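PDB 5UFV: AA9 family lytic polysaccharide monooxygenase D from Myceliophthora thermophila, which oxidatively cleaves crystalline and amorphous polysaccharides at the C1 carbon, using a copper ion, a reducing agent and oxygen or hydrogen peroxide as cosubstrate. Local coordinates for residues D26-Q31 and L56-A61; W83-P88 and D95-G100; W101-E106 and P222-G227. All blocks are in the same frame, centred on the assembly; numbering follows the deposited sequence.

Contact 1 of 3, residues D26-Q31 and L56-A61; sequences DVIQWQ and LYAEAA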
ATOM      1  N   ASP A  26     -18.051  -1.963  13.802  1.00 37.14           N
ATOM      2  CA  ASP A  26     -16.992  -2.939  13.523  1.00 34.31           C
ATOM      3  C   ASP A  26     -16.567  -2.945  12.046  1.00 31.11           C
ATOM      4  O   ASP A  26     -17.417  -3.029  11.163  1.00 32.12           O
ATOM      5  CB  ASP A  26     -17.451  -4.344  13.915  1.00 35.26           C
ATOM      6  CG  ASP A  26     -17.546  -4.552  15.442  1.00 36.84           C
ATOM      7  OD1 ASP A  26     -16.948  -3.773  16.210  1.00 34.17           O
ATOM      8  OD2 ASP A  26     -18.238  -5.519  15.876  1.00 38.75           O
ATOM      9  N   VAL A  27     -15.263  -2.858  11.786  1.00 27.28           N
ATOM     10  CA  VAL A  27     -14.731  -2.950  10.416  1.00 26.50           C
ATOM     11  C   VAL A  27     -13.465  -3.816  10.319  1.00 25.77           C
ATOM     12  O   VAL A  27     -12.963  -4.300  11.316  1.00 26.27           O
ATOM     13  CB  VAL A  27     -14.491  -1.540   9.799  1.00 26.77           C
ATOM     14  CG1 VAL A  27     -15.817  -0.770   9.605  1.00 26.12           C
ATOM     15  CG2 VAL A  27     -13.517  -0.719  10.648  1.00 25.85           C
ATOM     16  N   ILE A  28     -12.973  -4.060   9.108  1.00 25.91           N
ATOM     17  CA  ILE A  28     -11.730  -4.845   8.921  1.00 24.77           C
ATOM     18  C   ILE A  28     -10.472  -3.949   8.910  1.00 23.97           C
ATOM     19  O   ILE A  28      -9.348  -4.424   9.091  1.00 22.54           O
ATOM     20  CB  ILE A  28     -11.777  -5.706   7.644  1.00 25.12           C
ATOM     21  CG1 ILE A  28     -11.835  -4.832   6.386  1.00 25.09           C
ATOM     22  CG2 ILE A  28     -12.976  -6.654   7.649  1.00 25.48           C
ATOM     23  CD1 ILE A  28     -11.432  -5.568   5.119  1.00 25.17           C
ATOM     24  N   GLN A  29     -10.696  -2.648   8.730  1.00 24.16           N
ATOM     25  CA  GLN A  29      -9.641  -1.660   8.542  1.00 24.94           C
ATOM     26  C   GLN A  29      -9.177  -1.016   9.862  1.00 25.35           C
ATOM     27  O   GLN A  29     -10.000  -0.657  10.715  1.00 25.72           O
ATOM     28  CB  GLN A  29     -10.143  -0.554   7.592  1.00 24.92           C
ATOM     29  CG  GLN A  29      -9.040   0.278   6.961  1.00 24.69           C
ATOM     30  CD  GLN A  29      -9.569   1.401   6.077  1.00 24.45           C
ATOM     31  OE1 GLN A  29     -10.494   2.123   6.461  1.00 28.48           O
ATOM     32  NE2 GLN A  29      -8.997   1.555   4.898  1.00 22.64           N
ATOM     33  N   TRP A  30      -7.862  -0.852   9.994  1.00 24.65           N
ATOM     34  CA  TRP A  30      -7.251  -0.152  11.115  1.00 24.41           C
ATOM     35  C   TRP A  30      -7.532   1.331  10.976  1.00 24.62           C
ATOM     36  O   TRP A  30      -7.737   1.822   9.887  1.00 24.57           O
ATOM     37  CB  TRP A  30      -5.744  -0.410  11.137  1.00 24.07           C
ATOM     38  CG  TRP A  30      -5.373  -1.761  11.639  1.00 23.93           C
ATOM     39  CD1 TRP A  30      -6.103  -2.908  11.539  1.00 26.16           C
ATOM     40  CD2 TRP A  30      -4.167  -2.120  12.290  1.00 24.78           C
ATOM     41  NE1 TRP A  30      -5.427  -3.971  12.123  1.00 26.82           N
ATOM     42  CE2 TRP A  30      -4.231  -3.502  12.584  1.00 25.94           C
ATOM     43  CE3 TRP A  30      -3.031  -1.408  12.669  1.00 25.75           C
ATOM     44  CZ2 TRP A  30      -3.226  -4.160  13.234  1.00 26.01           C
ATOM     45  CZ3 TRP A  30      -2.029  -2.077  13.313  1.00 25.70           C
ATOM     46  CH2 TRP A  30      -2.135  -3.429  13.598  1.00 26.33           C
ATOM     47  N   GLN A  31      -7.550   2.040  12.091  1.00 25.71           N
ATOM     48  CA  GLN A  31      -8.022   3.416  12.105  1.00 25.37           C
ATOM     49  C   GLN A  31      -7.050   4.273  11.329  1.00 25.93           C
ATOM     50  O   GLN A  31      -5.879   3.969  11.220  1.00 28.79           O
ATOM     51  CB  GLN A  31      -8.135   3.970  13.537  1.00 25.21           C
ATOM     52  CG  GLN A  31      -8.954   3.147  14.528  1.00 25.20           C
ATOM     53  CD  GLN A  31      -8.144   2.038  15.199  1.00 26.09           C
ATOM     54  OE1 GLN A  31      -7.106   1.593  14.675  1.00 27.02           O
ATOM     55  NE2 GLN A  31      -8.608   1.581  16.352  1.00 25.22           N
ATOM     56  N   LEU A  56     -12.962  -6.893  12.959  1.00 27.18           N
ATOM     57  CA  LEU A  56     -13.303  -7.892  11.957  1.00 28.19           C
ATOM     58  C   LEU A  56     -12.152  -8.220  11.011  1.00 27.67           C
ATOM     59  O   LEU A  56     -11.166  -7.506  10.958  1.00 26.98           O
ATOM     60  CB  LEU A  56     -14.476  -7.390  11.117  1.00 28.27           C
ATOM     61  CG  LEU A  56     -15.707  -6.971  11.901  1.00 29.04           C
ATOM     62  CD1 LEU A  56     -16.820  -6.536  10.946  1.00 28.70           C
ATOM     63  CD2 LEU A  56     -16.177  -8.078  12.848  1.00 29.13           C
ATOM     64  N   TYR A  57     -12.347  -9.288  10.244  1.00 28.92           N
ATOM     65  CA  TYR A  57     -11.437  -9.742   9.193  1.00 29.74           C
ATOM     66  C   TYR A  57     -12.265 -10.156   7.965  1.00 30.68           C
ATOM     67  O   TYR A  57     -13.432 -10.506   8.087  1.00 29.84           O
ATOM     68  CB  TYR A  57     -10.624 -10.947   9.656  1.00 30.44           C
ATOM     69  CG  TYR A  57     -11.499 -12.052  10.192  1.00 32.10           C
ATOM     70  CD1 TYR A  57     -12.099 -12.957   9.332  1.00 33.40           C
ATOM     71  CD2 TYR A  57     -11.775 -12.158  11.572  1.00 32.23           C
ATOM     72  CE1 TYR A  57     -12.929 -13.962   9.815  1.00 34.92           C
ATOM     73  CE2 TYR A  57     -12.597 -13.148  12.060  1.00 33.04           C
ATOM     74  CZ  TYR A  57     -13.171 -14.048  11.174  1.00 35.66           C
ATOM     75  OH  TYR A  57     -14.004 -15.041  11.627  1.00 38.51           O
ATOM     76  N   ALA A  58     -11.660 -10.082   6.785  1.00 30.71           N
ATOM     77  CA  ALA A  58     -12.253 -10.655   5.592  1.00 32.09           C
ATOM     78  C   ALA A  58     -11.637 -12.043   5.354  1.00 33.83           C
ATOM     79  O   ALA A  58     -10.441 -12.232   5.562  1.00 35.11           O
ATOM     80  CB  ALA A  58     -11.989  -9.745   4.408  1.00 31.79           C
ATOM     81  N   GLU A  59     -12.447 -13.007   4.930  1.00 36.45           N
ATOM     82  CA  GLU A  59     -11.936 -14.318   4.507  1.00 39.56           C
ATOM     83  C   GLU A  59     -11.469 -14.256   3.082  1.00 38.17           C
ATOM     84  O   GLU A  59     -12.047 -13.549   2.253  1.00 39.29           O
ATOM     85  CB  GLU A  59     -12.989 -15.421   4.654  1.00 43.65           C
ATOM     86  CG  GLU A  59     -13.514 -15.548   6.087  1.00 48.67           C
ATOM     87  CD  GLU A  59     -13.622 -16.973   6.613  1.00 54.25           C
ATOM     88  OE1 GLU A  59     -13.755 -17.937   5.810  1.00 57.52           O
ATOM     89  OE2 GLU A  59     -13.581 -17.116   7.856  1.00 57.41           O
ATOM     90  N   ALA A  60     -10.403 -14.984   2.801  1.00 37.58           N
ATOM     91  CA  ALA A  60      -9.883 -15.086   1.448  1.00 37.50           C
ATOM     92  C   ALA A  60      -8.932 -16.251   1.335  1.00 38.83           C
ATOM     93  O   ALA A  60      -8.224 -16.597   2.272  1.00 38.58           O
ATOM     94  CB  ALA A  60      -9.164 -13.814   1.036  1.00 36.60           C
ATOM     95  N   ALA A  61      -8.933 -16.859   0.168  1.00 39.72           N
ATOM     96  CA  ALA A  61      -8.001 -17.909  -0.136  1.00 41.44           C
ATOM     97  C   ALA A  61      -6.934 -17.338  -1.063  1.00 40.99           C
ATOM     98  O   ALA A  61      -7.128 -16.297  -1.702  1.00 38.80           O
ATOM     99  CB  ALA A  61      -8.727 -19.075  -0.803  1.00 42.41           C
TER
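Ile-28 and Leu-56 meet where the loop after strand 12-15 comes against the lead-in to strand 58-60, and their contact illustrates how a buried flank and an exposed flank can share a single backbone bond. The packed, buried flank belongs to Ile-28. Its CG2 methyl, anti to the carbonyl carbon, is laid over the backbone that leaves Leu-56: it lies 3.6 Å from Tyr-57 C, and Leu-56 CB is 3.8 Å from the same Ile-28 CG2. The other branch ends at Ala-58, with Ile-28 CD1 4.3 Å from Ala-58 CB. Tyr-7, Ile-9, Tyr-14 and Ala-173 close around Ile-28, so the side chain is a buried plug between the two sheets. These sheets form the immunoglobulin-like beta-sandwich of the AA9 family; strand 58-60 is an outermost strand of one of them, running parallel to strand 167-177, while residues 26-31 belong to the loop that follows strand 12-15. Backbone atoms join the two segments at the middle of the contact. Leu-56 N donates to Val-27 O at 3.1 Å, fairly straight at 153°, though the donor stands 39° above the carbonyl plane. In return Ile-28 CA approaches Leu-56 O at 3.4 Å in a CH...O contact. That oxygen also accepts a hydrogen bond from Gln-174 NE2, while Gln-174 OE1 takes Trp-30 NE1, which makes one amide group a second bridge between the segments. The solvent side is carried by Leu-56 and Asp-26, both exposed. There the leucine side chain leans on the start of the loop, with Leu-56 CG 3.7 Å from Asp-26 CB and Leu-56 CD1 3.6 Å from Asp-26 O.

Contact 2 of 3, residues W83-P88 and D95-G100; sequences WMYKCP and DGSGAG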
ATOM      1  N   TRP A  83       1.169  -4.400   0.363  1.00 26.96           N
ATOM      2  CA  TRP A  83       1.966  -5.300   1.149  1.00 27.13           C
ATOM      3  C   TRP A  83       1.095  -6.154   2.013  1.00 26.98           C
ATOM      4  O   TRP A  83      -0.041  -5.834   2.276  1.00 26.85           O
ATOM      5  CB  TRP A  83       2.832  -4.541   2.138  1.00 28.38           C
ATOM      6  CG  TRP A  83       3.688  -3.415   1.637  1.00 29.46           C
ATOM      7  CD1 TRP A  83       3.270  -2.199   1.171  1.00 29.33           C
ATOM      8  CD2 TRP A  83       5.119  -3.366   1.653  1.00 29.74           C
ATOM      9  NE1 TRP A  83       4.360  -1.415   0.849  1.00 29.56           N
ATOM     10  CE2 TRP A  83       5.502  -2.104   1.144  1.00 28.97           C
ATOM     11  CE3 TRP A  83       6.113  -4.267   2.045  1.00 31.28           C
ATOM     12  CZ2 TRP A  83       6.822  -1.722   1.030  1.00 29.57           C
ATOM     13  CZ3 TRP A  83       7.435  -3.882   1.925  1.00 31.34           C
ATOM     14  CH2 TRP A  83       7.777  -2.624   1.432  1.00 30.44           C
ATOM     15  N   MET A  84       1.692  -7.206   2.537  1.00 27.90           N
ATOM     16  CA  MET A  84       1.049  -8.085   3.475  1.00 28.36           C
ATOM     17  C   MET A  84       2.019  -8.425   4.585  1.00 28.24           C
ATOM     18  O   MET A  84       3.213  -8.196   4.480  1.00 27.92           O
ATOM     19  CB  MET A  84       0.565  -9.367   2.778  1.00 29.94           C
ATOM     20  CG  MET A  84      -0.669  -9.150   1.940  1.00 31.01           C
ATOM     21  SD  MET A  84      -1.418 -10.635   1.211  1.00 36.31           S
ATOM     22  CE  MET A  84      -2.376 -11.288   2.584  1.00 33.98           C
ATOM     23  N   TYR A  85       1.483  -8.995   5.650  1.00 28.94           N
ATOM     24  CA  TYR A  85       2.246  -9.227   6.854  1.00 30.08           C
ATOM     25  C   TYR A  85       1.563 -10.347   7.594  1.00 32.15           C
ATOM     26  O   TYR A  85       0.371 -10.263   7.890  1.00 30.52           O
ATOM     27  CB  TYR A  85       2.278  -7.949   7.704  1.00 28.48           C
ATOM     28  CG  TYR A  85       2.983  -8.084   9.019  1.00 28.25           C
ATOM     29  CD1 TYR A  85       2.402  -8.770  10.083  1.00 28.96           C
ATOM     30  CD2 TYR A  85       4.211  -7.508   9.213  1.00 28.60           C
ATOM     31  CE1 TYR A  85       3.049  -8.906  11.297  1.00 29.36           C
ATOM     32  CE2 TYR A  85       4.863  -7.618  10.425  1.00 30.02           C
ATOM     33  CZ  TYR A  85       4.280  -8.322  11.470  1.00 30.13           C
ATOM     34  OH  TYR A  85       4.953  -8.416  12.668  1.00 29.15           O
ATOM     35  N   LYS A  86       2.336 -11.381   7.890  1.00 35.86           N
ATOM     36  CA  LYS A  86       1.838 -12.545   8.585  1.00 40.74           C
ATOM     37  C   LYS A  86       1.809 -12.319  10.093  1.00 40.35           C
ATOM     38  O   LYS A  86       2.853 -12.311  10.734  1.00 44.34           O
ATOM     39  CB  LYS A  86       2.726 -13.741   8.259  1.00 44.86           C
ATOM     40  CG  LYS A  86       2.352 -15.027   8.982  1.00 48.99           C
ATOM     41  CD  LYS A  86       1.271 -15.786   8.261  1.00 51.89           C
ATOM     42  CE  LYS A  86       0.637 -16.854   9.145  1.00 55.05           C
ATOM     43  NZ  LYS A  86       1.586 -17.940   9.465  1.00 57.83           N
ATOM     44  N   CYS A  87       0.618 -12.170  10.656  1.00 39.38           N
ATOM     45  CA  CYS A  87       0.481 -12.055  12.095  1.00 41.38           C
ATOM     46  C   CYS A  87       0.927 -13.364  12.780  1.00 40.74           C
ATOM     47  O   CYS A  87       0.495 -14.440  12.397  1.00 40.27           O
ATOM     48  CB  CYS A  87      -0.971 -11.699  12.496  1.00 42.89           C
ATOM     49  SG  CYS A  87      -1.502 -10.028  12.036  1.00 46.03           S
ATOM     50  N   PRO A  88       1.785 -13.263  13.807  1.00 40.01           N
ATOM     51  CA  PRO A  88       2.224 -14.452  14.546  1.00 40.12           C
ATOM     52  C   PRO A  88       1.071 -15.243  15.122  1.00 39.88           C
ATOM     53  O   PRO A  88       1.121 -16.473  15.122  1.00 40.35           O
ATOM     54  CB  PRO A  88       3.073 -13.881  15.698  1.00 41.00           C
ATOM     55  CG  PRO A  88       3.409 -12.481  15.318  1.00 40.20           C
ATOM     56  CD  PRO A  88       2.352 -12.009  14.358  1.00 38.98           C
ATOM     57  N   ASP A  95       0.962  -5.963  15.990  1.00 35.96           N
ATOM     58  CA  ASP A  95       1.245  -4.530  15.773  1.00 35.54           C
ATOM     59  C   ASP A  95       1.960  -4.228  14.421  1.00 33.56           C
ATOM     60  O   ASP A  95       2.171  -3.066  14.068  1.00 32.53           O
ATOM     61  CB  ASP A  95       2.084  -3.973  16.931  1.00 39.49           C
ATOM     62  CG  ASP A  95       3.313  -4.846  17.260  1.00 45.02           C
ATOM     63  OD1 ASP A  95       3.836  -5.532  16.348  1.00 47.14           O
ATOM     64  OD2 ASP A  95       3.759  -4.852  18.440  1.00 50.41           O
ATOM     65  N   GLY A  96       2.345  -5.267  13.689  1.00 31.53           N
ATOM     66  CA  GLY A  96       2.961  -5.112  12.381  1.00 30.76           C
ATOM     67  C   GLY A  96       4.433  -4.827  12.473  1.00 30.80           C
ATOM     68  O   GLY A  96       5.040  -4.275  11.533  1.00 30.12           O
ATOM     69  N   SER A  97       5.032  -5.201  13.598  1.00 31.20           N
ATOM     70  CA  SER A  97       6.427  -4.808  13.858  1.00 32.58           C
ATOM     71  C   SER A  97       7.381  -5.864  13.364  1.00 32.61           C
ATOM     72  O   SER A  97       6.990  -7.011  13.134  1.00 31.12           O
ATOM     73  CB  SER A  97       6.670  -4.595  15.341  1.00 33.97           C
ATOM     74  OG  SER A  97       6.466  -5.821  16.018  1.00 36.18           O
ATOM     75  N   GLY A  98       8.633  -5.461  13.214  1.00 33.14           N
ATOM     76  CA  GLY A  98       9.662  -6.350  12.686  1.00 35.18           C
ATOM     77  C   GLY A  98       9.627  -6.440  11.166  1.00 36.11           C
ATOM     78  O   GLY A  98       8.898  -5.705  10.497  1.00 36.56           O
ATOM     79  N   ALA A  99      10.415  -7.356  10.618  1.00 36.93           N
ATOM     80  CA  ALA A  99      10.580  -7.477   9.183  1.00 35.13           C
ATOM     81  C   ALA A  99       9.687  -8.584   8.716  1.00 35.75           C
ATOM     82  O   ALA A  99      10.139  -9.653   8.337  1.00 38.07           O
ATOM     83  CB  ALA A  99      12.024  -7.764   8.842  1.00 35.83           C
ATOM     84  N   GLY A 100       8.392  -8.323   8.782  1.00 35.13           N
ATOM     85  CA  GLY A 100       7.395  -9.245   8.294  1.00 33.76           C
ATOM     86  C   GLY A 100       6.719  -8.760   7.037  1.00 32.71           C
ATOM     87  O   GLY A 100       6.011  -9.531   6.381  1.00 35.20           O
TER
HETATM   88  O   HOH W   1       5.075 -11.970   7.327  1.00 38.07           O
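Tyr-85 reaches from strand 80-86 into the loop that leads to strand 101-107, meeting Ser-97 there, a worked example of a single aromatic side chain packed into a glycine-rich loop. The two strands are antiparallel neighbours in one sheet of the AA9 beta-sandwich, and their connection is also tied by the Cys-87 to Cys-94 disulfide. CG of the tyrosine is anti to the backbone N (chi1 177°), and the ring beyond it lies against Gly-96 and Gly-100.

Among the hydrogen bonds, Tyr-85 OH donates to Ser-97 O at 2.5 Å, a short bond that lies in the carbonyl plane and uses a lone pair. The loop also contains an Asx turn: Asp-95 OD1 accepts from Ser-97 N at 3.0 Å and from Ser-97 OG at 2.7 Å. The hydroxyl comes on the syn side and the amide on the anti side, both from the same face of the carboxylate.

Packing involves the ring itself. Gly-96 CA sits over one face, 3.8 Å from the ring centroid, in a CH-pi contact offset toward the rim. Gly-100 approaches obliquely, its C atom 3.5 Å from Tyr-85 CD2, and having no side chain it can bring its backbone that close. Trp-101 adds another aromatic neighbour for the ring, and its NE1 is hydrogen-bonded to Gly-96 O.

A water bridges the two backbones. Lys-86 N donates to it from 2.9 Å away, and the water donates in turn to Gly-100 O at 2.8 Å.

Contact 3 of 3, residues W101-E106 and P222-G227; sequences WFKIDE and PPVFKG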
ATOM      1  N   TRP A 101       6.897  -7.500   6.672  1.00 31.82           N
ATOM      2  CA  TRP A 101       6.166  -6.969   5.504  1.00 31.32           C
ATOM      3  C   TRP A 101       6.763  -7.377   4.160  1.00 32.87           C
ATOM      4  O   TRP A 101       7.954  -7.160   3.888  1.00 33.96           O
ATOM      5  CB  TRP A 101       6.103  -5.462   5.539  1.00 29.40           C
ATOM      6  CG  TRP A 101       5.337  -4.978   6.695  1.00 29.18           C
ATOM      7  CD1 TRP A 101       5.841  -4.630   7.890  1.00 28.80           C
ATOM      8  CD2 TRP A 101       3.912  -4.787   6.776  1.00 27.48           C
ATOM      9  NE1 TRP A 101       4.841  -4.221   8.710  1.00 29.54           N
ATOM     10  CE2 TRP A 101       3.638  -4.320   8.050  1.00 27.99           C
ATOM     11  CE3 TRP A 101       2.850  -4.976   5.890  1.00 27.43           C
ATOM     12  CZ2 TRP A 101       2.333  -4.023   8.478  1.00 27.20           C
ATOM     13  CZ3 TRP A 101       1.553  -4.663   6.306  1.00 26.26           C
ATOM     14  CH2 TRP A 101       1.313  -4.188   7.581  1.00 26.22           C
ATOM     15  N   PHE A 102       5.928  -7.936   3.303  1.00 32.31           N
ATOM     16  CA  PHE A 102       6.355  -8.248   1.964  1.00 32.71           C
ATOM     17  C   PHE A 102       5.358  -7.681   0.950  1.00 31.78           C
ATOM     18  O   PHE A 102       4.163  -7.647   1.198  1.00 30.39           O
ATOM     19  CB  PHE A 102       6.531  -9.769   1.829  1.00 34.09           C
ATOM     20  CG  PHE A 102       5.275 -10.556   2.106  1.00 34.19           C
ATOM     21  CD1 PHE A 102       4.971 -10.974   3.388  1.00 33.41           C
ATOM     22  CD2 PHE A 102       4.396 -10.883   1.071  1.00 34.90           C
ATOM     23  CE1 PHE A 102       3.822 -11.698   3.646  1.00 33.89           C
ATOM     24  CE2 PHE A 102       3.238 -11.609   1.324  1.00 34.91           C
ATOM     25  CZ  PHE A 102       2.956 -12.017   2.617  1.00 34.75           C
ATOM     26  N   LYS A 103       5.875  -7.241  -0.196  1.00 33.07           N
ATOM     27  CA  LYS A 103       5.055  -6.732  -1.296  1.00 32.49           C
ATOM     28  C   LYS A 103       4.384  -7.850  -2.057  1.00 32.86           C
ATOM     29  O   LYS A 103       5.020  -8.845  -2.409  1.00 34.29           O
ATOM     30  CB  LYS A 103       5.911  -5.924  -2.277  1.00 33.11           C
ATOM     31  CG  LYS A 103       6.213  -4.520  -1.778  1.00 33.64           C
ATOM     32  CD  LYS A 103       7.537  -3.959  -2.272  1.00 34.50           C
ATOM     33  CE  LYS A 103       7.498  -3.539  -3.733  1.00 35.30           C
ATOM     34  NZ  LYS A 103       8.751  -2.871  -4.176  1.00 35.23           N
ATOM     35  N   ILE A 104       3.102  -7.650  -2.350  1.00 31.67           N
ATOM     36  CA  ILE A 104       2.386  -8.503  -3.271  1.00 31.57           C
ATOM     37  C   ILE A 104       2.039  -7.806  -4.589  1.00 31.24           C
ATOM     38  O   ILE A 104       1.765  -8.470  -5.564  1.00 30.61           O
ATOM     39  CB  ILE A 104       1.107  -9.067  -2.629  1.00 32.13           C
ATOM     40  CG1 ILE A 104       0.091  -7.984  -2.373  1.00 31.15           C
ATOM     41  CG2 ILE A 104       1.433  -9.766  -1.312  1.00 33.34           C
ATOM     42  CD1 ILE A 104      -1.200  -8.547  -1.831  1.00 32.71           C
ATOM     43  N   ASP A 105       2.027  -6.479  -4.608  1.00 31.28           N
ATOM     44  CA  ASP A 105       1.721  -5.726  -5.824  1.00 32.01           C
ATOM     45  C   ASP A 105       2.494  -4.397  -5.847  1.00 31.86           C
ATOM     46  O   ASP A 105       2.925  -3.900  -4.812  1.00 31.13           O
ATOM     47  CB  ASP A 105       0.215  -5.477  -5.909  1.00 32.29           C
ATOM     48  CG  ASP A 105      -0.290  -5.319  -7.349  1.00 34.93           C
ATOM     49  OD1 ASP A 105       0.500  -5.551  -8.295  1.00 36.38           O
ATOM     50  OD2 ASP A 105      -1.492  -4.978  -7.543  1.00 34.36           O
ATOM     51  N   GLU A 106       2.683  -3.829  -7.026  1.00 32.50           N
ATOM     52  CA  GLU A 106       3.331  -2.518  -7.144  1.00 33.39           C
ATOM     53  C   GLU A 106       3.116  -1.951  -8.543  1.00 32.37           C
ATOM     54  O   GLU A 106       2.959  -2.691  -9.494  1.00 29.86           O
ATOM     55  CB  GLU A 106       4.834  -2.617  -6.883  1.00 35.89           C
ATOM     56  CG  GLU A 106       5.555  -3.498  -7.915  1.00 38.97           C
ATOM     57  CD  GLU A 106       7.080  -3.506  -7.802  1.00 42.33           C
ATOM     58  OE1 GLU A 106       7.673  -2.930  -6.825  1.00 41.00           O
ATOM     59  OE2 GLU A 106       7.690  -4.118  -8.722  1.00 44.42           O
ATOM     60  N   PRO A 222      11.535  -4.261  -1.269  1.00 36.75           N
ATOM     61  CA  PRO A 222      12.050  -5.482  -1.863  1.00 38.07           C
ATOM     62  C   PRO A 222      11.264  -5.892  -3.094  1.00 39.38           C
ATOM     63  O   PRO A 222      10.169  -5.389  -3.293  1.00 38.62           O
ATOM     64  CB  PRO A 222      11.867  -6.539  -0.751  1.00 38.47           C
ATOM     65  CG  PRO A 222      11.452  -5.790   0.472  1.00 38.65           C
ATOM     66  CD  PRO A 222      10.803  -4.536  -0.022  1.00 36.83           C
ATOM     67  N   PRO A 223      11.812  -6.824  -3.909  1.00 41.49           N
ATOM     68  CA  PRO A 223      11.066  -7.371  -5.042  1.00 41.00           C
ATOM     69  C   PRO A 223       9.740  -7.923  -4.590  1.00 39.86           C
ATOM     70  O   PRO A 223       9.609  -8.323  -3.450  1.00 39.95           O
ATOM     71  CB  PRO A 223      11.943  -8.537  -5.532  1.00 43.61           C
ATOM     72  CG  PRO A 223      12.929  -8.800  -4.438  1.00 44.92           C
ATOM     73  CD  PRO A 223      13.112  -7.496  -3.723  1.00 43.13           C
ATOM     74  N   VAL A 224       8.772  -7.969  -5.491  1.00 39.75           N
ATOM     75  CA  VAL A 224       7.454  -8.502  -5.173  1.00 38.72           C
ATOM     76  C   VAL A 224       7.488 -10.008  -4.946  1.00 39.25           C
ATOM     77  O   VAL A 224       8.099 -10.729  -5.723  1.00 39.84           O
ATOM     78  CB  VAL A 224       6.467  -8.229  -6.329  1.00 39.79           C
ATOM     79  CG1 VAL A 224       5.106  -8.890  -6.076  1.00 39.77           C
ATOM     80  CG2 VAL A 224       6.320  -6.726  -6.557  1.00 38.64           C
ATOM     81  N   PHE A 225       6.774 -10.475  -3.925  1.00 39.06           N
ATOM     82  CA  PHE A 225       6.575 -11.904  -3.717  1.00 40.96           C
ATOM     83  C   PHE A 225       5.443 -12.481  -4.561  1.00 44.65           C
ATOM     84  O   PHE A 225       4.302 -12.045  -4.447  1.00 46.33           O
ATOM     85  CB  PHE A 225       6.286 -12.176  -2.252  1.00 40.17           C
ATOM     86  CG  PHE A 225       6.155 -13.620  -1.932  1.00 39.76           C
ATOM     87  CD1 PHE A 225       7.192 -14.488  -2.196  1.00 42.55           C
ATOM     88  CD2 PHE A 225       4.994 -14.115  -1.398  1.00 39.38           C
ATOM     89  CE1 PHE A 225       7.078 -15.843  -1.920  1.00 44.31           C
ATOM     90  CE2 PHE A 225       4.859 -15.460  -1.117  1.00 41.30           C
ATOM     91  CZ  PHE A 225       5.907 -16.327  -1.370  1.00 43.75           C
ATOM     92  N   LYS A 226       5.761 -13.490  -5.373  1.00 51.28           N
ATOM     93  CA  LYS A 226       4.829 -14.073  -6.361  1.00 56.73           C
ATOM     94  C   LYS A 226       4.176 -15.389  -5.927  1.00 57.38           C
ATOM     95  O   LYS A 226       3.139 -15.770  -6.465  1.00 55.02           O
ATOM     96  CB  LYS A 226       5.565 -14.371  -7.671  1.00 60.44           C
ATOM     97  CG  LYS A 226       6.272 -13.190  -8.304  1.00 62.85           C
ATOM     98  CD  LYS A 226       5.318 -12.277  -9.070  1.00 63.88           C
ATOM     99  CE  LYS A 226       6.119 -11.183  -9.780  1.00 64.84           C
ATOM    100  NZ  LYS A 226       5.351 -10.408 -10.792  1.00 64.16           N
ATOM    101  N   GLY A 227       4.810 -16.101  -5.001  1.00 61.52           N
ATOM    102  CA  GLY A 227       4.316 -17.393  -4.542  1.00 63.79           C
ATOM    103  C   GLY A 227       4.766 -18.490  -5.473  1.00 68.92           C
ATOM    104  O   GLY A 227       5.962 -18.623  -5.763  1.00 69.08           O
TER
HETATM  105  O   HOH W   2       8.774  -8.097  -0.946  1.00 39.88           O
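Phe-102 and Phe-225 meet with different first torsions: CG of Phe-102 takes the crowded position between backbone N and carbonyl carbon (chi1 59°), whereas CG of Phe-225 is anti to its backbone N (chi1 -176°). The rings form an offset edge-to-face pair, planes at 84°, with the edge of Phe-225 turned toward the face of Phe-102 and centroids 5.8 Å apart. Tyr-189 adds a further edge-to-face partner to Phe-225.

Next to this aromatic pair, Phe-225 N donates to Lys-103 O at 2.8 Å. The lysine chain is bent at its third torsion, which sets CE, and Lys-103 CE lies near Pro-222 O. Lys-103 NZ bonds that Pro-222 O at 3.0 Å and forms a salt bridge with Glu-106 OE1 at 2.9 Å; it is also hydrogen-bonded to Pro-220 O. A positive charge on a largely buried residue is thus met by one carboxylate and two backbone carbonyls, which probably stabilises it. The same glutamate packs against Val-224, whose CG2 is 3.5 Å from Glu-106 CD, while Val-224 CG1 rests 3.4 Å from Ile-104 O. A water accepts from Lys-103 N and donates to Pro-223 O at 2.6 Å, linking the backbones a second time.

The general lesson is that a loop near the C terminus can be laid across a strand, roughly perpendicular to it, with few backbone bonds. The strand here turns a corner at Ile-104, and Ile-104 and Asp-105 both face Val-82 of the neighbouring strand, the signature of a classic beta bulge.

In the fold
From the N terminus, contact 1 closes first, folding the connection between strands 12-15 and 58-60 back on itself at the edge of the mixed sheet. Contact 2 follows in series and closes the shorter loop between strands 80-86 and 101-107. Contact 3 starts directly after it and spans more than a hundred residues, bringing the end of the modelled chain back onto strand 101-107. None nests in or crosses another. All three reach the same sheet, and contact 2 touches both others: Asp-95 packs on Trp-30 of contact 1, and Met-84 pairs with Phe-102 of contact 3. Contacts 1 and 3 remain apart, their nearest atoms about 7 Å from each other.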